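PDB 1ODO: putative cytochrome P450 154A1 from Streptomyces coelicolor, which is a putative cytochrome P450, a mostly helical haem protein that here holds protoporphyrin IX containing iron together with 4-phenyl-1H-imidazole. Local coordinates for residues D112-A117 and A357-M362; E119-G124 and I150-H155; N249-A254 and T365-S370; D263-V268 and V273-V278. All coordinates share one frame; numbering follows the deposited sequence.

Interaction 1 (D112-A117 and A357-M362); sequences DAMRPA and APLARM. With HEM (protoporphyrin IX containing Fe), chain B.
R115 and M362 meet at a slant, the thioether lying against one face of the guanidinium. M362 SD lies 3.6 Å above the plane of the R115 guanidinium, displaced toward its rim, and is 3.7 Å from NH2. M362 CG is anti to the backbone N (chi1 -173°), and with chi2 extended this carries the sulfur out from its helix; separately, a bend at chi3 (74°) brings CE to 3.9 Å from R115 CA. M114, the residue before R115 on helix 108-131, has CB 4.4 Å from M362 CE, while its own methyl, CE, is 4.3 Å from L359 CD1. L359 is shared with the cofactor: its CB rests 3.8 Å from CBB of the haem vinyl. Helices 108-131 and 357-374, conventionally D and L of the P450 fold, run roughly parallel here (32°). R361, facing another way, forms a salt bridge with E280. No hydrogen bond links the two segments, so the contact is probably mainly dispersive, with the charge perhaps polarising SD: soft sulfur and methyl groups meet, and the thioether can lie against a cationic face without taking up any N-H of R115.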
loop_
_atom_site.group_PDB
_atom_site.type_symbol
_atom_site.label_atom_id
_atom_site.label_comp_id
_atom_site.label_asym_id
_atom_site.label_seq_id
_atom_site.Cartn_x
_atom_site.Cartn_y
_atom_site.Cartn_z
ATOM N N ASP A 112 -19.721 3.365 2.478
ATOM C CA ASP A 112 -20.863 3.590 1.597
ATOM C C ASP A 112 -21.337 5.034 1.741
ATOM O O ASP A 112 -21.679 5.688 0.757
ATOM C CB ASP A 112 -22.009 2.638 1.946
ATOM C CG ASP A 112 -21.683 1.191 1.628
ATOM O OD1 ASP A 112 -22.515 0.312 1.942
ATOM O OD2 ASP A 112 -20.601 0.927 1.061
ATOM N N ALA A 113 -21.339 5.529 2.976
ATOM C CA ALA A 113 -21.768 6.895 3.263
ATOM C C ALA A 113 -20.837 7.934 2.643
ATOM O O ALA A 113 -21.243 9.070 2.400
ATOM C CB ALA A 113 -21.851 7.109 4.772
ATOM N N MET A 114 -19.595 7.539 2.385
ATOM C CA MET A 114 -18.608 8.439 1.792
ATOM C C MET A 114 -18.645 8.465 0.267
ATOM O O MET A 114 -18.039 9.336 -0.352
ATOM C CB MET A 114 -17.194 8.026 2.205
ATOM C CG MET A 114 -16.886 8.120 3.675
ATOM S SD MET A 114 -15.191 7.570 3.949
ATOM C CE MET A 114 -14.280 8.949 3.219
ATOM N N ARG A 115 -19.343 7.510 -0.336
ATOM C CA ARG A 115 -19.418 7.455 -1.792
ATOM C C ARG A 115 -19.711 8.788 -2.481
ATOM O O ARG A 115 -18.981 9.188 -3.385
ATOM C CB ARG A 115 -20.429 6.391 -2.234
ATOM C CG ARG A 115 -20.440 6.133 -3.738
ATOM C CD ARG A 115 -21.275 4.905 -4.083
ATOM N NE ARG A 115 -20.622 3.662 -3.676
ATOM C CZ ARG A 115 -19.700 3.029 -4.397
ATOM N NH1 ARG A 115 -19.323 3.519 -5.572
ATOM N NH2 ARG A 115 -19.148 1.910 -3.941
ATOM N N PRO A 116 -20.769 9.500 -2.060
ATOM C CA PRO A 116 -21.083 10.782 -2.699
ATOM C C PRO A 116 -19.919 11.767 -2.662
ATOM O O PRO A 116 -19.617 12.419 -3.661
ATOM C CB PRO A 116 -22.286 11.279 -1.901
ATOM C CG PRO A 116 -22.966 10.002 -1.512
ATOM C CD PRO A 116 -21.798 9.152 -1.064
ATOM N N ALA A 117 -19.266 11.871 -1.510
ATOM C CA ALA A 117 -18.138 12.783 -1.369
ATOM C C ALA A 117 -16.979 12.359 -2.263
ATOM O O ALA A 117 -16.371 13.187 -2.936
ATOM C CB ALA A 117 -17.683 12.841 0.091
ATOM N N ALA A 357 -8.845 -1.173 2.861
ATOM C CA ALA A 357 -9.253 -1.919 1.674
ATOM C C ALA A 357 -10.561 -1.480 1.013
ATOM O O ALA A 357 -10.586 -1.217 -0.186
ATOM C CB ALA A 357 -9.308 -3.420 1.992
ATOM N N PRO A 358 -11.664 -1.400 1.778
ATOM C CA PRO A 358 -12.920 -0.987 1.144
ATOM C C PRO A 358 -12.890 0.415 0.540
ATOM O O PRO A 358 -13.480 0.650 -0.516
ATOM C CB PRO A 358 -13.951 -1.141 2.271
ATOM C CG PRO A 358 -13.142 -0.958 3.513
ATOM C CD PRO A 358 -11.865 -1.706 3.207
ATOM N N LEU A 359 -12.198 1.337 1.202
ATOM C CA LEU A 359 -12.099 2.710 0.714
ATOM C C LEU A 359 -11.212 2.763 -0.531
ATOM O O LEU A 359 -11.550 3.420 -1.515
ATOM C CB LEU A 359 -11.532 3.625 1.810
ATOM C CG LEU A 359 -11.434 5.115 1.458
ATOM C CD1 LEU A 359 -12.798 5.631 1.012
ATOM C CD2 LEU A 359 -10.934 5.898 2.665
ATOM N N ALA A 360 -10.080 2.065 -0.491
ATOM C CA ALA A 360 -9.169 2.049 -1.635
ATOM C C ALA A 360 -9.883 1.455 -2.848
ATOM O O ALA A 360 -9.814 1.993 -3.952
ATOM C CB ALA A 360 -7.916 1.232 -1.311
ATOM N N ARG A 361 -10.574 0.339 -2.641
ATOM C CA ARG A 361 -11.288 -0.297 -3.738
ATOM C C ARG A 361 -12.290 0.686 -4.347
ATOM O O ARG A 361 -12.373 0.815 -5.567
ATOM C CB ARG A 361 -11.989 -1.568 -3.243
ATOM C CG ARG A 361 -11.048 -2.776 -3.138
ATOM C CD ARG A 361 -11.677 -3.952 -2.400
ATOM N NE ARG A 361 -11.013 -5.211 -2.739
ATOM C CZ ARG A 361 -10.765 -6.194 -1.877
ATOM N NH1 ARG A 361 -11.116 -6.076 -0.600
ATOM N NH2 ARG A 361 -10.175 -7.305 -2.297
ATOM N N MET A 362 -13.025 1.403 -3.501
ATOM C CA MET A 362 -14.001 2.361 -4.006
ATOM C C MET A 362 -13.323 3.486 -4.784
ATOM O O MET A 362 -13.776 3.859 -5.865
ATOM C CB MET A 362 -14.832 2.951 -2.862
ATOM C CG MET A 362 -15.980 3.823 -3.355
ATOM S SD MET A 362 -17.100 4.332 -2.039
ATOM C CE MET A 362 -16.080 5.537 -1.234
HETATM C CHA HEM B . -2.235 -2.522 6.282
HETATM C CHB HEM B . -4.800 1.542 5.978
HETATM C CHC HEM B . -4.641 1.292 1.159
HETATM C CHD HEM B . -2.062 -2.749 1.481
HETATM C C1A HEM B . -2.956 -1.410 6.644
HETATM C C2A HEM B . -3.243 -0.975 8.007
HETATM C C3A HEM B . -3.952 0.159 7.924
HETATM C C4A HEM B . -4.139 0.467 6.513
HETATM C CMA HEM B . -4.491 1.021 9.080
HETATM C CAA HEM B . -2.781 -1.724 9.276
HETATM C CBA HEM B . -3.760 -2.860 9.626
HETATM C CGA HEM B . -3.398 -3.684 10.860
HETATM O O1A HEM B . -2.147 -3.882 11.052
HETATM O O2A HEM B . -4.310 -4.103 11.571
HETATM C C1B HEM B . -4.976 1.838 4.652
HETATM C C2B HEM B . -5.685 3.006 4.160
HETATM C C3B HEM B . -5.644 2.942 2.798
HETATM C C4B HEM B . -4.917 1.744 2.442
HETATM C CMB HEM B . -6.335 4.082 5.055
HETATM C CAB HEM B . -6.234 3.921 1.765
HETATM C CBB HEM B . -7.769 4.005 1.772
HETATM C C1C HEM B . -3.924 0.151 0.828
HETATM C C2C HEM B . -3.648 -0.278 -0.552
HETATM C C3C HEM B . -2.918 -1.412 -0.464
HETATM C C4C HEM B . -2.747 -1.691 0.947
HETATM C CMC HEM B . -4.140 0.504 -1.810
HETATM C CAC HEM B . -2.315 -2.323 -1.566
HETATM C CBC HEM B . -3.238 -2.713 -2.727
HETATM C C1D HEM B . -1.872 -3.049 2.801
HETATM C C2D HEM B . -1.123 -4.174 3.311
HETATM C C3D HEM B . -1.161 -4.108 4.662
HETATM C C4D HEM B . -1.950 -2.945 4.999
HETATM C CMD HEM B . -0.412 -5.221 2.430
HETATM C CAD HEM B . -0.466 -5.075 5.635
HETATM C CBD HEM B . -1.019 -6.499 5.751
HETATM C CGD HEM B . -0.117 -7.241 6.714
HETATM O O1D HEM B . 0.630 -8.121 6.270
HETATM O O2D HEM B . -0.157 -6.872 7.910
HETATM N NA HEM B . -3.520 -0.519 5.762
HETATM N NB HEM B . -4.509 1.084 3.581
HETATM N NC HEM B . -3.368 -0.732 1.721
HETATM N ND HEM B . -2.376 -2.289 3.853
HETATM FE FE HEM B . -3.446 -0.635 3.730
#

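Interaction 2 (E119-G124 and I150-H155); sequences EAMVTG and IAVIGH
Two flat groups on helix 147-157, the H155 imidazole and the A151-V152 peptide, receive the side chain of M121. M121 CE approaches the imidazole at its root, 3.9 Å from H155 CB and 4.0 Å from CG, with the two side chains crossing at about a right angle. The peptide is met squarely on one face: M121 SD stands almost directly above A151 C, at 3.7 Å. The helices are D and E of the P450 four-helix bundle, in which E is the antiparallel member; locally their axes make an angle of 146° and pass 10.3 Å apart.

The side chain of M121 carries the contact. M121 CG is anti to the carbonyl carbon (chi1 -69°), which sends the thioether across to the neighbouring helix. Beside the peptide, the sulfur touches methyls of successive residues, with SD 3.8 Å from A151 CB and equally far from V152 CG2. V152 also packs on L359 and E363 of helix 357-374, tying this pair of helices to a third. No hydrogen bond crosses the interface, and the contact buries H155 ND1 without a hydrogen-bonding partner in the model; M114 CE is among that nitrogen's neighbours. Within helix 108-131, by contrast, one carbonyl is gripped twice: E119 O accepts from T123 N at 2.8 Å and from T123 OG1 at 2.9 Å, the hydroxyl lying 40° out of the carbonyl plane.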
loop_
_atom_site.group_PDB
_atom_site.type_symbol
_atom_site.label_atom_id
_atom_site.label_comp_id
_atom_site.label_asym_id
_atom_site.label_seq_id
_atom_site.Cartn_x
_atom_site.Cartn_y
_atom_site.Cartn_z
ATOM N N GLU A 119 -17.126 10.478 -4.987
ATOM C CA GLU A 119 -17.499 10.639 -6.385
ATOM C C GLU A 119 -17.296 12.092 -6.804
ATOM O O GLU A 119 -16.821 12.366 -7.904
ATOM C CB GLU A 119 -18.963 10.244 -6.613
ATOM C CG GLU A 119 -19.251 8.771 -6.396
ATOM C CD GLU A 119 -20.560 8.333 -7.031
ATOM O OE1 GLU A 119 -20.683 8.449 -8.271
ATOM O OE2 GLU A 119 -21.460 7.873 -6.295
ATOM N N ALA A 120 -17.659 13.016 -5.917
ATOM C CA ALA A 120 -17.516 14.442 -6.192
ATOM C C ALA A 120 -16.045 14.784 -6.406
ATOM O O ALA A 120 -15.698 15.523 -7.329
ATOM C CB ALA A 120 -18.091 15.261 -5.036
ATOM N N MET A 121 -15.181 14.247 -5.549
ATOM C CA MET A 121 -13.747 14.500 -5.661
ATOM C C MET A 121 -13.229 13.965 -6.992
ATOM O O MET A 121 -12.430 14.616 -7.672
ATOM C CB MET A 121 -12.995 13.822 -4.513
ATOM C CG MET A 121 -13.259 14.433 -3.151
ATOM S SD MET A 121 -12.543 13.434 -1.824
ATOM C CE MET A 121 -13.706 13.724 -0.494
ATOM N N VAL A 122 -13.681 12.768 -7.357
ATOM C CA VAL A 122 -13.260 12.155 -8.608
ATOM C C VAL A 122 -13.717 13.000 -9.800
ATOM O O VAL A 122 -12.940 13.271 -10.715
ATOM C CB VAL A 122 -13.832 10.724 -8.753
ATOM C CG1 VAL A 122 -13.554 10.193 -10.149
ATOM C CG2 VAL A 122 -13.186 9.798 -7.710
ATOM N N THR A 123 -14.977 13.420 -9.782
ATOM C CA THR A 123 -15.510 14.230 -10.871
ATOM C C THR A 123 -14.732 15.538 -10.995
ATOM O O THR A 123 -14.433 15.984 -12.100
ATOM C CB THR A 123 -17.003 14.544 -10.650
ATOM O OG1 THR A 123 -17.722 13.317 -10.485
ATOM C CG2 THR A 123 -17.575 15.298 -11.846
ATOM N N GLY A 124 -14.400 16.141 -9.857
ATOM C CA GLY A 124 -13.658 17.388 -9.873
ATOM C C GLY A 124 -12.305 17.242 -10.546
ATOM O O GLY A 124 -11.911 18.073 -11.366
ATOM N N ILE A 150 -5.256 11.670 -1.722
ATOM C CA ILE A 150 -4.922 12.737 -0.783
ATOM C C ILE A 150 -6.190 13.486 -0.378
ATOM O O ILE A 150 -6.385 13.810 0.795
ATOM C CB ILE A 150 -3.894 13.721 -1.405
ATOM C CG1 ILE A 150 -2.535 13.021 -1.528
ATOM C CG2 ILE A 150 -3.775 14.984 -0.554
ATOM C CD1 ILE A 150 -1.457 13.844 -2.210
ATOM N N ALA A 151 -7.059 13.747 -1.351
ATOM C CA ALA A 151 -8.305 14.454 -1.080
ATOM C C ALA A 151 -9.202 13.611 -0.178
ATOM O O ALA A 151 -9.857 14.134 0.724
ATOM C CB ALA A 151 -9.026 14.769 -2.389
ATOM N N VAL A 152 -9.229 12.303 -0.422
ATOM C CA VAL A 152 -10.049 11.399 0.373
ATOM C C VAL A 152 -9.553 11.277 1.813
ATOM O O VAL A 152 -10.329 11.423 2.763
ATOM C CB VAL A 152 -10.093 9.987 -0.259
ATOM C CG1 VAL A 152 -10.877 9.039 0.634
ATOM C CG2 VAL A 152 -10.738 10.062 -1.640
ATOM N N ILE A 153 -8.263 11.015 1.980
ATOM C CA ILE A 153 -7.714 10.882 3.320
ATOM C C ILE A 153 -7.773 12.214 4.066
ATOM O O ILE A 153 -7.962 12.243 5.279
ATOM C CB ILE A 153 -6.253 10.360 3.284
ATOM C CG1 ILE A 153 -5.868 9.820 4.662
ATOM C CG2 ILE A 153 -5.298 11.469 2.865
ATOM C CD1 ILE A 153 -6.688 8.624 5.093
ATOM N N GLY A 154 -7.622 13.318 3.335
ATOM C CA GLY A 154 -7.667 14.628 3.963
ATOM C C GLY A 154 -9.043 14.887 4.551
ATOM O O GLY A 154 -9.175 15.441 5.644
ATOM N N HIS A 155 -10.071 14.478 3.815
ATOM C CA HIS A 155 -11.451 14.653 4.245
ATOM C C HIS A 155 -11.762 13.744 5.429
ATOM O O HIS A 155 -12.348 14.173 6.421
ATOM C CB HIS A 155 -12.391 14.349 3.071
ATOM C CG HIS A 155 -13.833 14.239 3.455
ATOM N ND1 HIS A 155 -14.410 13.050 3.843
ATOM C CD2 HIS A 155 -14.813 15.169 3.510
ATOM C CE1 HIS A 155 -15.687 13.252 4.118
ATOM N NE2 HIS A 155 -15.956 14.529 3.924
#

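Interaction 3 (N249-A254 and T365-S370); sequences NVIDQA and TLALES
A254, which presses its methyl against L368, is held in its own helix by one of the shortest polar bonds here, A254 N to V250 O at 2.9 Å. Polar ties of this kind stay within each helix or lead away from the interface; what passes between the segments is hydrocarbon. A254 CB sits against the fork of L368, 4.0 Å from CD1 and the same distance from CD2, so that both branches of the leucine bear on a single methyl. L368 CG lies beside the backbone N (chi1 -68°), an orientation that carries the fork across to the facing helix. The second point of contact is looser: I251 extends fully at chi2 (178°) and brings CD1 to 4.5 Å from A367 CB. The backbones are nearest at this pair, with I251 CA 7.6 Å from A367 CA.

Helix 247-260 is the later part of the I-helix of the cytochrome P450 fold and helix 357-374 its L-helix, both members of the four-helix bundle. All four touching residues are buried, with an alanine on each side of the contact, A254 and A367. On the far flank of helix 247-260, R141 NH1 forms a salt bridge with D252 OD2 and a hydrogen bond with N249 OD1, while D252 OD1 is hydrogen-bonded to H398 ND1. V250, one residue before I251, touches the haem, and T282 of helix 275-285 packs on A254.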
loop_
_atom_site.group_PDB
_atom_site.type_symbol
_atom_site.label_atom_id
_atom_site.label_comp_id
_atom_site.label_asym_id
_atom_site.label_seq_id
_atom_site.Cartn_x
_atom_site.Cartn_y
_atom_site.Cartn_z
ATOM N N ASN A 249 -0.678 3.895 -6.620
ATOM C CA ASN A 249 -0.138 2.832 -7.456
ATOM C C ASN A 249 -1.176 1.896 -8.046
ATOM O O ASN A 249 -0.975 1.341 -9.128
ATOM C CB ASN A 249 0.913 2.054 -6.673
ATOM C CG ASN A 249 2.100 2.915 -6.327
ATOM O OD1 ASN A 249 2.609 3.649 -7.177
ATOM N ND2 ASN A 249 2.551 2.842 -5.080
ATOM N N VAL A 250 -2.285 1.710 -7.341
ATOM C CA VAL A 250 -3.328 0.834 -7.847
ATOM C C VAL A 250 -3.985 1.548 -9.025
ATOM O O VAL A 250 -4.289 0.932 -10.044
ATOM C CB VAL A 250 -4.388 0.537 -6.774
ATOM C CG1 VAL A 250 -5.396 -0.466 -7.315
ATOM C CG2 VAL A 250 -3.721 -0.005 -5.516
ATOM N N ILE A 251 -4.202 2.853 -8.890
ATOM C CA ILE A 251 -4.822 3.624 -9.969
ATOM C C ILE A 251 -3.878 3.597 -11.174
ATOM O O ILE A 251 -4.300 3.401 -12.312
ATOM C CB ILE A 251 -5.077 5.084 -9.532
ATOM C CG1 ILE A 251 -6.117 5.104 -8.403
ATOM C CG2 ILE A 251 -5.539 5.920 -10.730
ATOM C CD1 ILE A 251 -6.430 6.489 -7.848
ATOM N N ASP A 252 -2.594 3.795 -10.892
ATOM C CA ASP A 252 -1.530 3.799 -11.893
ATOM C C ASP A 252 -1.552 2.486 -12.681
ATOM O O ASP A 252 -1.721 2.478 -13.904
ATOM C CB ASP A 252 -0.183 3.963 -11.165
ATOM C CG ASP A 252 1.035 3.793 -12.079
ATOM O OD1 ASP A 252 0.969 3.043 -13.074
ATOM O OD2 ASP A 252 2.085 4.398 -11.776
ATOM N N GLN A 253 -1.387 1.375 -11.968
ATOM C CA GLN A 253 -1.376 0.057 -12.588
ATOM C C GLN A 253 -2.660 -0.308 -13.329
ATOM O O GLN A 253 -2.600 -0.869 -14.424
ATOM C CB GLN A 253 -1.065 -1.007 -11.535
ATOM C CG GLN A 253 0.313 -0.867 -10.893
ATOM C CD GLN A 253 1.461 -1.178 -11.848
ATOM O OE1 GLN A 253 1.247 -1.521 -13.010
ATOM N NE2 GLN A 253 2.687 -1.055 -11.354
ATOM N N ALA A 254 -3.816 0.005 -12.749
ATOM C CA ALA A 254 -5.083 -0.316 -13.401
ATOM C C ALA A 254 -5.198 0.424 -14.729
ATOM O O ALA A 254 -5.525 -0.168 -15.753
ATOM C CB ALA A 254 -6.260 0.048 -12.490
ATOM N N THR A 365 -12.176 2.095 -8.276
ATOM C CA THR A 365 -13.281 1.768 -9.169
ATOM C C THR A 365 -13.953 3.048 -9.674
ATOM O O THR A 365 -14.242 3.174 -10.863
ATOM C CB THR A 365 -14.325 0.847 -8.483
ATOM O OG1 THR A 365 -14.887 1.507 -7.345
ATOM C CG2 THR A 365 -13.665 -0.454 -8.031
ATOM N N LEU A 366 -14.176 4.003 -8.775
ATOM C CA LEU A 366 -14.806 5.266 -9.155
ATOM C C LEU A 366 -13.923 6.052 -10.123
ATOM O O LEU A 366 -14.405 6.603 -11.118
ATOM C CB LEU A 366 -15.085 6.119 -7.914
ATOM C CG LEU A 366 -16.292 5.712 -7.064
ATOM C CD1 LEU A 366 -16.389 6.622 -5.855
ATOM C CD2 LEU A 366 -17.566 5.808 -7.902
ATOM N N ALA A 367 -12.626 6.103 -9.830
ATOM C CA ALA A 367 -11.693 6.824 -10.684
ATOM C C ALA A 367 -11.699 6.242 -12.096
ATOM O O ALA A 367 -11.775 6.981 -13.076
ATOM C CB ALA A 367 -10.288 6.765 -10.092
ATOM N N LEU A 368 -11.636 4.918 -12.202
ATOM C CA LEU A 368 -11.636 4.275 -13.514
ATOM C C LEU A 368 -12.893 4.589 -14.314
ATOM O O LEU A 368 -12.812 4.975 -15.478
ATOM C CB LEU A 368 -11.502 2.758 -13.375
ATOM C CG LEU A 368 -10.169 2.231 -12.845
ATOM C CD1 LEU A 368 -10.231 0.711 -12.764
ATOM C CD2 LEU A 368 -9.032 2.673 -13.758
ATOM N N GLU A 369 -14.046 4.418 -13.678
ATOM C CA GLU A 369 -15.331 4.676 -14.317
ATOM C C GLU A 369 -15.425 6.096 -14.857
ATOM O O GLU A 369 -15.805 6.308 -16.010
ATOM C CB GLU A 369 -16.466 4.424 -13.321
ATOM C CG GLU A 369 -17.848 4.750 -13.859
ATOM C CD GLU A 369 -18.954 4.366 -12.898
ATOM O OE1 GLU A 369 -18.902 4.784 -11.723
ATOM O OE2 GLU A 369 -19.881 3.647 -13.322
ATOM N N SER A 370 -15.063 7.063 -14.023
ATOM C CA SER A 370 -15.107 8.468 -14.408
ATOM C C SER A 370 -14.108 8.806 -15.512
ATOM O O SER A 370 -14.457 9.461 -16.494
ATOM C CB SER A 370 -14.844 9.344 -13.178
ATOM O OG SER A 370 -14.902 10.724 -13.498
#

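Interaction 4 (D263-V268 and V273-V278); sequences DQLALV and VTWADV
V268 faces W275, V273 and V278 at once, and its two branches divide the work. From CB, the CG1 branch is anti to the backbone N (chi1 176°) and ends over the indole: CG1 is 3.6 Å from the centroid of the W275 six-membered ring and only 12° off its normal, a CH-pi contact centred on the face. The CG2 branch turns the other way, to 3.5 Å from V273 CG2 and 3.6 Å from V278 CG2, making a tight cluster of valine methyls. L265 CD1 reaches the same indole obliquely, 3.9 Å from W275 CH2, and L267 packs on V273.

The polar links run beside this cluster. A water donates to both V268 O, at 2.8 Å, and V273 O, at 2.7 Å, bridging two carbonyls that could not bond directly. V273 N gives a weak hydrogen bond to L267 O, and V268 CA makes a nearly straight C-H...O contact with V273 O. Around the segments, W275 also packs on L368 and L258, whereas Q264 OE1 accepts from A337 N.

The second helix is capped at its start: D277 N bonds to T274 OG1 at 3.0 Å, and T274 N returns a bond to D277 OD2 at 2.9 Å. This capping box opens helix 275-285, the K helix of the P450 fold, right after the short turn from helix J.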
loop_
_atom_site.group_PDB
_atom_site.type_symbol
_atom_site.label_atom_id
_atom_site.label_comp_id
_atom_site.label_asym_id
_atom_site.label_seq_id
_atom_site.Cartn_x
_atom_site.Cartn_y
_atom_site.Cartn_z
ATOM N N ASP A 263 -7.906 -5.356 -24.908
ATOM C CA ASP A 263 -8.918 -6.401 -24.800
ATOM C C ASP A 263 -9.633 -6.325 -23.458
ATOM O O ASP A 263 -10.826 -6.606 -23.360
ATOM C CB ASP A 263 -8.284 -7.787 -24.946
ATOM C CG ASP A 263 -7.965 -8.138 -26.386
ATOM O OD1 ASP A 263 -7.424 -9.242 -26.615
ATOM O OD2 ASP A 263 -8.258 -7.319 -27.287
ATOM N N GLN A 264 -8.898 -5.948 -22.420
ATOM C CA GLN A 264 -9.489 -5.850 -21.093
ATOM C C GLN A 264 -10.479 -4.692 -21.006
ATOM O O GLN A 264 -11.523 -4.809 -20.368
ATOM C CB GLN A 264 -8.385 -5.708 -20.039
ATOM C CG GLN A 264 -7.412 -6.891 -20.016
ATOM C CD GLN A 264 -8.100 -8.213 -19.723
ATOM O OE1 GLN A 264 -8.645 -8.414 -18.639
ATOM N NE2 GLN A 264 -8.085 -9.122 -20.698
ATOM N N LEU A 265 -10.156 -3.573 -21.647
ATOM C CA LEU A 265 -11.052 -2.419 -21.623
ATOM C C LEU A 265 -12.317 -2.791 -22.396
ATOM O O LEU A 265 -13.428 -2.441 -21.999
ATOM C CB LEU A 265 -10.381 -1.206 -22.269
ATOM C CG LEU A 265 -11.207 0.084 -22.331
ATOM C CD1 LEU A 265 -11.725 0.451 -20.953
ATOM C CD2 LEU A 265 -10.343 1.200 -22.900
ATOM N N ALA A 266 -12.138 -3.515 -23.498
ATOM C CA ALA A 266 -13.262 -3.941 -24.325
ATOM C C ALA A 266 -14.189 -4.846 -23.512
ATOM O O ALA A 266 -15.407 -4.791 -23.660
ATOM C CB ALA A 266 -12.752 -4.680 -25.565
ATOM N N LEU A 267 -13.614 -5.681 -22.649
ATOM C CA LEU A 267 -14.425 -6.578 -21.827
ATOM C C LEU A 267 -15.329 -5.749 -20.928
ATOM O O LEU A 267 -16.478 -6.118 -20.662
ATOM C CB LEU A 267 -13.538 -7.484 -20.969
ATOM C CG LEU A 267 -12.790 -8.596 -21.707
ATOM C CD1 LEU A 267 -11.823 -9.278 -20.753
ATOM C CD2 LEU A 267 -13.789 -9.598 -22.278
ATOM N N VAL A 268 -14.805 -4.628 -20.447
ATOM C CA VAL A 268 -15.594 -3.762 -19.583
ATOM C C VAL A 268 -16.725 -3.137 -20.398
ATOM O O VAL A 268 -17.883 -3.151 -19.984
ATOM C CB VAL A 268 -14.734 -2.630 -18.977
ATOM C CG1 VAL A 268 -15.615 -1.694 -18.164
ATOM C CG2 VAL A 268 -13.640 -3.226 -18.094
ATOM N N VAL A 273 -17.122 -7.894 -17.864
ATOM C CA VAL A 273 -16.427 -7.759 -16.585
ATOM C C VAL A 273 -16.769 -6.356 -16.106
ATOM O O VAL A 273 -17.124 -5.495 -16.911
ATOM C CB VAL A 273 -14.880 -7.875 -16.703
ATOM C CG1 VAL A 273 -14.500 -9.143 -17.457
ATOM C CG2 VAL A 273 -14.306 -6.635 -17.375
ATOM N N THR A 274 -16.669 -6.130 -14.803
ATOM C CA THR A 274 -16.968 -4.827 -14.220
ATOM C C THR A 274 -15.684 -4.080 -13.879
ATOM O O THR A 274 -14.588 -4.634 -13.970
ATOM C CB THR A 274 -17.752 -4.975 -12.914
ATOM O OG1 THR A 274 -16.952 -5.696 -11.968
ATOM C CG2 THR A 274 -19.056 -5.724 -13.150
ATOM N N TRP A 275 -15.820 -2.819 -13.484
ATOM C CA TRP A 275 -14.648 -2.036 -13.127
ATOM C C TRP A 275 -14.061 -2.694 -11.883
ATOM O O TRP A 275 -12.848 -2.714 -11.694
ATOM C CB TRP A 275 -15.030 -0.585 -12.818
ATOM C CG TRP A 275 -15.372 0.209 -14.036
ATOM C CD1 TRP A 275 -16.571 0.795 -14.327
ATOM C CD2 TRP A 275 -14.503 0.501 -15.137
ATOM N NE1 TRP A 275 -16.502 1.436 -15.543
ATOM C CE2 TRP A 275 -15.243 1.270 -16.062
ATOM C CE3 TRP A 275 -13.167 0.190 -15.432
ATOM C CZ2 TRP A 275 -14.695 1.732 -17.263
ATOM C CZ3 TRP A 275 -12.621 0.651 -16.631
ATOM C CH2 TRP A 275 -13.387 1.414 -17.529
ATOM N N ALA A 276 -14.937 -3.237 -11.042
ATOM C CA ALA A 276 -14.505 -3.898 -9.817
ATOM C C ALA A 276 -13.649 -5.109 -10.170
ATOM O O ALA A 276 -12.648 -5.376 -9.513
ATOM C CB ALA A 276 -15.720 -4.320 -8.978
ATOM N N ASP A 277 -14.040 -5.847 -11.205
ATOM C CA ASP A 277 -13.271 -7.021 -11.612
ATOM C C ASP A 277 -11.876 -6.590 -12.054
ATOM O O ASP A 277 -10.886 -7.270 -11.779
ATOM C CB ASP A 277 -13.935 -7.754 -12.779
ATOM C CG ASP A 277 -15.238 -8.421 -12.394
ATOM O OD1 ASP A 277 -15.381 -8.843 -11.225
ATOM O OD2 ASP A 277 -16.113 -8.542 -13.281
ATOM N N VAL A 278 -11.805 -5.465 -12.760
ATOM C CA VAL A 278 -10.523 -4.962 -13.233
ATOM C C VAL A 278 -9.642 -4.567 -12.056
ATOM O O VAL A 278 -8.432 -4.799 -12.072
ATOM C CB VAL A 278 -10.710 -3.748 -14.166
ATOM C CG1 VAL A 278 -9.371 -3.088 -14.445
ATOM C CG2 VAL A 278 -11.343 -4.205 -15.471
HETATM O O HOH W 1 -18.941 -3.570 -17.473
#

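Interactions 1, 2 and 3 describe successive seams of the P450 four-helix bundle. Interactions 1 and 2 share helix 108-131 and have centres 10 Å apart; interactions 1 and 3 share helix 357-374, with centres 13 Å apart. V122 packs on S370, so interactions 2 and 3 also touch directly. Along the chain, interaction 2 is nested inside the loop closed by interaction 1, interaction 3 crosses interaction 1, and interaction 4 is nested inside the loops closed by interactions 1 and 3. Interaction 4 lies outermost, 12 Å from interaction 3 between centres, joined to it where T365 meets A276. Helix 357-374, late in the sequence, thus binds earlier helices together beside the haem.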